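Local structure of japanin (Rhipicephalus appendiculatus, 4BOE) at residues G61-V65 / V76-D80. The protein binds cholesterol in a lipocalin pocket and, as a secreted tick salivary protein, modulates host immunity by blocking dendritic cell differentiation and pro-inflammatory responses. Residues are numbered along the deposited sequence; the frame is centred on the assembly and turned at random.
Sequences GAFQV and VKASD. With CLR (cholesterol), chain C.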
# COMPACT_ATOMS: atom_id res chain seq x y z
N GLY A 61 -0.27 -12.76 -0.01
CA GLY A 61 -1.04 -12.74 1.20
C GLY A 61 -2.38 -12.16 0.84
O GLY A 61 -2.63 -11.84 -0.32
N ALA A 62 -3.24 -12.05 1.82
CA ALA A 62 -4.57 -11.52 1.63
C ALA A 62 -5.06 -10.81 2.84
O ALA A 62 -4.62 -11.07 3.96
CB ALA A 62 -5.54 -12.60 1.23
N PHE A 63 -5.93 -9.83 2.57
CA PHE A 63 -6.52 -9.01 3.61
C PHE A 63 -7.85 -8.45 3.13
O PHE A 63 -8.15 -8.46 1.94
CB PHE A 63 -5.54 -7.90 4.05
CG PHE A 63 -5.16 -6.89 3.00
CD1 PHE A 63 -4.14 -7.15 2.09
CD2 PHE A 63 -5.82 -5.67 2.92
CE1 PHE A 63 -3.82 -6.23 1.08
CE2 PHE A 63 -5.51 -4.76 1.90
CZ PHE A 63 -4.48 -5.03 1.02
N GLN A 64 -8.64 -7.98 4.04
CA GLN A 64 -9.88 -7.34 3.71
C GLN A 64 -9.85 -5.88 4.22
O GLN A 64 -9.21 -5.60 5.23
CB GLN A 64 -11.06 -8.09 4.33
CG GLN A 64 -11.23 -9.48 3.78
CD GLN A 64 -12.51 -10.06 4.30
OE1 GLN A 64 -13.54 -10.06 3.64
NE2 GLN A 64 -12.50 -10.39 5.55
N VAL A 65 -10.54 -4.99 3.52
CA VAL A 65 -10.64 -3.58 3.89
C VAL A 65 -12.08 -3.08 3.83
O VAL A 65 -12.86 -3.47 2.97
CB VAL A 65 -9.69 -2.64 3.07
CG1 VAL A 65 -8.24 -3.05 3.27
CG2 VAL A 65 -10.00 -2.67 1.59
N VAL A 76 -8.80 -2.53 8.38
CA VAL A 76 -8.05 -3.62 7.72
C VAL A 76 -8.19 -4.90 8.54
O VAL A 76 -7.94 -4.85 9.72
CB VAL A 76 -6.56 -3.22 7.49
CG1 VAL A 76 -5.73 -4.38 6.93
CG2 VAL A 76 -6.44 -1.98 6.59
N LYS A 77 -8.65 -6.01 7.93
CA LYS A 77 -8.69 -7.34 8.57
C LYS A 77 -7.71 -8.18 7.76
O LYS A 77 -8.03 -8.71 6.70
CB LYS A 77 -10.10 -7.98 8.59
CG LYS A 77 -11.03 -7.33 9.58
CD LYS A 77 -12.35 -8.10 9.83
CE LYS A 77 -13.06 -8.60 8.60
NZ LYS A 77 -14.40 -9.17 8.91
N ALA A 78 -6.48 -8.17 8.19
CA ALA A 78 -5.41 -8.86 7.51
C ALA A 78 -5.30 -10.30 7.98
O ALA A 78 -5.58 -10.61 9.14
CB ALA A 78 -4.08 -8.14 7.72
N SER A 79 -4.84 -11.18 7.07
CA SER A 79 -4.60 -12.57 7.42
C SER A 79 -3.57 -12.64 8.55
O SER A 79 -2.79 -11.72 8.81
CB SER A 79 -4.09 -13.34 6.21
OG SER A 79 -2.78 -12.90 5.87
N ASP A 80 -3.58 -13.76 9.23
CA ASP A 80 -2.64 -14.01 10.32
C ASP A 80 -1.18 -13.86 9.82
O ASP A 80 -0.35 -13.27 10.51
CB ASP A 80 -2.90 -15.41 10.86
CG ASP A 80 -2.05 -15.74 12.04
OD1 ASP A 80 -0.85 -16.03 11.84
OD2 ASP A 80 -2.55 -15.66 13.17
C1 CLR C . 6.31 -3.75 2.90
C2 CLR C . 7.84 -3.77 2.91
C3 CLR C . 8.41 -2.37 2.85
C4 CLR C . 7.88 -1.54 4.00
C5 CLR C . 6.37 -1.57 4.10
C6 CLR C . 5.68 -0.44 4.22
C7 CLR C . 4.19 -0.34 4.32
C8 CLR C . 3.54 -1.67 4.68
C9 CLR C . 4.17 -2.80 3.82
C10 CLR C . 5.71 -2.95 4.06
C11 CLR C . 3.40 -4.12 3.96
C12 CLR C . 1.89 -3.98 3.76
C13 CLR C . 1.27 -2.92 4.68
C14 CLR C . 2.04 -1.61 4.42
C15 CLR C . 1.20 -0.55 5.15
C16 CLR C . -0.24 -0.99 4.85
C17 CLR C . -0.15 -2.44 4.30
C18 CLR C . 1.33 -3.38 6.15
C19 CLR C . 6.02 -3.67 5.39
C20 CLR C . -1.38 -3.29 4.69
C21 CLR C . -1.32 -4.72 4.13
C22 CLR C . -2.69 -2.60 4.28
C23 CLR C . -2.76 -2.04 2.84
C24 CLR C . -4.08 -1.41 2.54
C25 CLR C . -4.29 -0.62 1.26
C26 CLR C . -3.16 -0.39 0.29
C27 CLR C . -5.63 -0.77 0.59
O1 CLR C . 9.84 -2.45 2.98
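Residues 61-65 and 76-78 run antiparallel, their axes 4.5 Å apart at the closest point and their directions 155° apart. Gln64 and Lys77 form the hydrogen-bonded pair, with both Gln64 N to Lys77 O and Lys77 N to Gln64 O at 2.8 Å; Phe63 with Ala78 and Val65 with Val76 are the flanking non-hydrogen-bonded pairs. Beyond the last bridge one more backbone hydrogen bond forms, Ser79 N to Ala62 O at 3.1 Å, joined by a weak bond from Ser79 OG to the same oxygen at 3.2 Å. Ser79 is also the N-cap of helix 80-85, its hydroxyl bonding to Val82 N, so one residue ends the pairing and starts the helix. The two strands make a hairpin of the lipocalin barrel, and they illustrate how alternation along a β-strand separates a ligand-holding interior from an outer surface. Phe63, Val65, Val76 and Ala78 share the inner face: Val65 CG1 meets Val76 CG2 at 3.9 Å, and Phe63 CB lies 4.0 Å from Ala78 CB. The Phe63 ring leads away from strand 76-78 into the cholesterol pocket, where CE2 approaches C24 of the sterol tail to 3.7 Å and C21 sits over one ring face. On the other face, Gln64 NE2 packs 3.6 Å from Lys77 CE, while Lys77 makes a cation-pi interaction with Trp40 of strand 40-49.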